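Local coordinates for protein arginase (RocF) (Helicobacter pylori, PDB 4G3H) that probably hydrolyses L-arginine to L-ornithine and urea with the help of two manganese ions, at residues 40-48 against 73-82. Sequence-based numbering, arbitrary orientation.
Sequences QTITQERCV and CMKEVFEKKE
T43 OG1 is held by E82 and a water. It donates to E82 OE1 at 2.5 Å, a very short hydrogen bond. The water donates a hydrogen bond to OG1 at 3.0 Å and accepts one from K80 NZ, bridging the threonine to the lysine. E82 OE1 also takes a hydrogen bond from the amino group of M1, just before strand 2-8.

Farther along strand 44-48, R46 forms a salt bridge with E76 on helix 73-78. R46 NH2 lies 2.7 Å from E76 OE2, and the bond is nearly straight (174°). It uses the anti lone pair of OE2, which lies in the guanidinium plane. The two planar groups are nevertheless turned 59° apart. CG of R46 is anti to the backbone N (chi1 -176°), and a bend at chi3 brings the guanidinium to the helix. The backbone O of C73 lies over one face, toward the rim, while V77 CG2 approaches NE obliquely. Deeper in, V48 CG2 packs on M74 SD at 4.1 Å.

The contact thus joins edge strand 44-50 of the parallel sheet to helix 59-78 of a beta-alpha-beta crossover leading to strand 84-87, away from the manganese site. A salt bridge and a water-assisted hydrogen bond tie the more exposed side, and apolar packing of V48 on M74 lies on the buried one.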
loop_
_atom_site.group_PDB
_atom_site.type_symbol
_atom_site.label_atom_id
_atom_site.label_comp_id
_atom_site.label_asym_id
_atom_site.label_seq_id
_atom_site.Cartn_x
_atom_site.Cartn_y
_atom_site.Cartn_z
ATOM N N GLN A 40 -1.041 14.708 -21.540
ATOM C CA GLN A 40 -1.771 13.626 -20.907
ATOM C C GLN A 40 -0.873 12.989 -19.863
ATOM O O GLN A 40 0.065 12.266 -20.198
ATOM C CB GLN A 40 -2.184 12.579 -21.936
ATOM C CG GLN A 40 -3.038 11.469 -21.355
ATOM C CD GLN A 40 -3.406 10.420 -22.382
ATOM O OE1 GLN A 40 -4.346 9.653 -22.187
ATOM N NE2 GLN A 40 -2.659 10.375 -23.482
ATOM N N THR A 41 -1.158 13.256 -18.594
ATOM C CA THR A 41 -0.348 12.713 -17.508
ATOM C C THR A 41 -0.460 11.192 -17.415
ATOM O O THR A 41 0.553 10.489 -17.449
ATOM C CB THR A 41 -0.747 13.348 -16.158
ATOM O OG1 THR A 41 -0.519 14.758 -16.215
ATOM C CG2 THR A 41 0.072 12.756 -15.021
ATOM N N ILE A 42 -1.684 10.684 -17.292
ATOM C CA ILE A 42 -1.902 9.244 -17.208
ATOM C C ILE A 42 -2.102 8.728 -18.629
ATOM O O ILE A 42 -3.126 8.995 -19.261
ATOM C CB ILE A 42 -3.143 8.914 -16.347
ATOM C CG1 ILE A 42 -2.927 9.422 -14.917
ATOM C CG2 ILE A 42 -3.391 7.407 -16.338
ATOM C CD1 ILE A 42 -4.134 9.272 -14.018
ATOM N N THR A 43 -1.109 7.998 -19.129
ATOM C CA THR A 43 -1.136 7.476 -20.491
ATOM C C THR A 43 -1.796 6.114 -20.595
ATOM O O THR A 43 -2.092 5.640 -21.687
ATOM C CB THR A 43 0.289 7.347 -21.061
ATOM O OG1 THR A 43 1.001 6.341 -20.328
ATOM C CG2 THR A 43 1.035 8.674 -20.948
ATOM N N GLN A 44 -2.029 5.481 -19.458
ATOM C CA GLN A 44 -2.638 4.169 -19.479
ATOM C C GLN A 44 -3.359 3.815 -18.188
ATOM O O GLN A 44 -2.823 3.984 -17.095
ATOM C CB GLN A 44 -1.561 3.123 -19.783
ATOM C CG GLN A 44 -2.001 1.681 -19.595
ATOM C CD GLN A 44 -0.894 0.690 -19.911
ATOM O OE1 GLN A 44 -0.825 -0.387 -19.325
ATOM N NE2 GLN A 44 -0.028 1.048 -20.851
ATOM N N GLU A 45 -4.590 3.337 -18.335
ATOM C CA GLU A 45 -5.392 2.907 -17.205
ATOM C C GLU A 45 -5.517 1.393 -17.320
ATOM O O GLU A 45 -6.212 0.886 -18.206
ATOM C CB GLU A 45 -6.795 3.532 -17.241
ATOM C CG GLU A 45 -7.750 2.947 -16.194
ATOM C CD GLU A 45 -9.216 3.184 -16.514
ATOM O OE1 GLU A 45 -9.526 3.571 -17.656
ATOM O OE2 GLU A 45 -10.068 2.962 -15.623
ATOM N N ARG A 46 -4.833 0.668 -16.439
ATOM C CA ARG A 46 -4.923 -0.780 -16.479
ATOM C C ARG A 46 -5.708 -1.418 -15.332
ATOM O O ARG A 46 -5.456 -1.134 -14.165
ATOM C CB ARG A 46 -3.552 -1.464 -16.504
ATOM C CG ARG A 46 -3.871 -2.924 -16.646
ATOM C CD ARG A 46 -2.941 -4.020 -16.342
ATOM N NE ARG A 46 -1.731 -4.120 -17.128
ATOM C CZ ARG A 46 -1.200 -5.286 -17.478
ATOM N NH1 ARG A 46 -1.801 -6.419 -17.138
ATOM N NH2 ARG A 46 -0.023 -5.325 -18.080
ATOM N N CYS A 47 -6.643 -2.298 -15.676
ATOM C CA CYS A 47 -7.421 -3.006 -14.671
ATOM C C CYS A 47 -6.696 -4.312 -14.391
ATOM O O CYS A 47 -6.308 -5.019 -15.322
ATOM C CB CYS A 47 -8.834 -3.321 -15.175
ATOM S SG CYS A 47 -9.863 -4.190 -13.942
ATOM N N VAL A 48 -6.503 -4.619 -13.111
ATOM C CA VAL A 48 -5.826 -5.844 -12.705
ATOM C C VAL A 48 -6.742 -6.596 -11.746
ATOM O O VAL A 48 -7.197 -6.037 -10.747
ATOM C CB VAL A 48 -4.477 -5.538 -12.006
ATOM C CG1 VAL A 48 -3.855 -6.829 -11.472
ATOM C CG2 VAL A 48 -3.529 -4.871 -12.990
ATOM N N CYS A 73 1.038 -9.992 -13.977
ATOM C CA CYS A 73 0.464 -8.750 -14.495
ATOM C C CYS A 73 1.147 -7.524 -13.898
ATOM O O CYS A 73 1.465 -6.570 -14.613
ATOM C CB CYS A 73 -1.043 -8.675 -14.198
ATOM S SG CYS A 73 -2.078 -9.767 -15.204
ATOM N N MET A 74 1.363 -7.541 -12.585
ATOM C CA MET A 74 2.011 -6.411 -11.940
ATOM C C MET A 74 3.470 -6.279 -12.379
ATOM O O MET A 74 3.999 -5.168 -12.440
ATOM C CB MET A 74 1.921 -6.528 -10.412
ATOM C CG MET A 74 0.513 -6.341 -9.843
ATOM S SD MET A 74 -0.343 -4.852 -10.457
ATOM C CE MET A 74 0.786 -3.542 -9.917
ATOM N N LYS A 75 4.128 -7.395 -12.679
ATOM C CA LYS A 75 5.515 -7.324 -13.131
ATOM C C LYS A 75 5.543 -6.580 -14.458
ATOM O O LYS A 75 6.436 -5.771 -14.700
ATOM C CB LYS A 75 6.122 -8.718 -13.309
ATOM C CG LYS A 75 6.343 -9.471 -12.015
ATOM C CD LYS A 75 7.227 -10.701 -12.226
ATOM C CE LYS A 75 8.622 -10.302 -12.700
ATOM N NZ LYS A 75 9.551 -11.465 -12.783
ATOM N N GLU A 76 4.560 -6.849 -15.313
ATOM C CA GLU A 76 4.476 -6.168 -16.605
ATOM C C GLU A 76 4.403 -4.664 -16.385
ATOM O O GLU A 76 5.018 -3.886 -17.112
ATOM C CB GLU A 76 3.235 -6.615 -17.380
ATOM C CG GLU A 76 3.281 -8.049 -17.869
ATOM C CD GLU A 76 2.062 -8.426 -18.702
ATOM O OE1 GLU A 76 2.007 -9.574 -19.189
ATOM O OE2 GLU A 76 1.161 -7.577 -18.871
ATOM N N VAL A 77 3.639 -4.254 -15.377
ATOM C CA VAL A 77 3.506 -2.836 -15.067
ATOM C C VAL A 77 4.827 -2.267 -14.552
ATOM O O VAL A 77 5.308 -1.247 -15.043
ATOM C CB VAL A 77 2.406 -2.592 -13.996
ATOM C CG1 VAL A 77 2.446 -1.136 -13.527
ATOM C CG2 VAL A 77 1.033 -2.934 -14.570
ATOM N N PHE A 78 5.426 -2.936 -13.572
ATOM C CA PHE A 78 6.667 -2.442 -12.991
ATOM C C PHE A 78 7.875 -2.484 -13.924
ATOM O O PHE A 78 8.897 -1.856 -13.647
ATOM C CB PHE A 78 6.974 -3.191 -11.694
ATOM C CG PHE A 78 5.996 -2.907 -10.584
ATOM C CD1 PHE A 78 5.633 -1.595 -10.275
ATOM C CD2 PHE A 78 5.453 -3.947 -9.834
ATOM C CE1 PHE A 78 4.737 -1.322 -9.229
ATOM C CE2 PHE A 78 4.559 -3.684 -8.786
ATOM C CZ PHE A 78 4.201 -2.367 -8.484
ATOM N N GLU A 79 7.756 -3.213 -15.029
ATOM C CA GLU A 79 8.851 -3.305 -15.987
ATOM C C GLU A 79 8.888 -2.105 -16.931
ATOM O O GLU A 79 9.896 -1.862 -17.591
ATOM C CB GLU A 79 8.754 -4.609 -16.781
ATOM C CG GLU A 79 9.164 -5.830 -15.969
ATOM C CD GLU A 79 8.928 -7.137 -16.698
ATOM O OE1 GLU A 79 9.301 -8.198 -16.151
ATOM O OE2 GLU A 79 8.367 -7.109 -17.814
ATOM N N LYS A 80 7.789 -1.358 -16.994
ATOM C CA LYS A 80 7.726 -0.166 -17.840
ATOM C C LYS A 80 8.454 0.956 -17.104
ATOM O O LYS A 80 8.584 0.916 -15.881
ATOM C CB LYS A 80 6.274 0.252 -18.087
ATOM C CG LYS A 80 5.416 -0.807 -18.749
ATOM C CD LYS A 80 4.050 -0.249 -19.131
ATOM C CE LYS A 80 4.179 0.856 -20.175
ATOM N NZ LYS A 80 2.866 1.405 -20.616
ATOM N N LYS A 81 8.918 1.957 -17.843
ATOM C CA LYS A 81 9.645 3.075 -17.241
ATOM C C LYS A 81 8.707 4.075 -16.564
ATOM O O LYS A 81 9.085 4.761 -15.617
ATOM C CB LYS A 81 10.460 3.803 -18.314
ATOM C CG LYS A 81 11.257 2.888 -19.233
ATOM C CD LYS A 81 12.277 2.061 -18.467
ATOM C CE LYS A 81 13.079 1.180 -19.410
ATOM N NZ LYS A 81 12.199 0.271 -20.196
ATOM N N GLU A 82 7.479 4.140 -17.061
ATOM C CA GLU A 82 6.471 5.059 -16.558
ATOM C C GLU A 82 6.107 4.845 -15.083
ATOM O O GLU A 82 5.964 3.712 -14.628
ATOM C CB GLU A 82 5.230 4.939 -17.437
ATOM C CG GLU A 82 4.444 6.221 -17.562
ATOM C CD GLU A 82 3.727 6.316 -18.887
ATOM O OE1 GLU A 82 2.918 7.252 -19.064
ATOM O OE2 GLU A 82 3.986 5.456 -19.755
HETATM O O HOH W 1 1.610 3.611 -21.408
#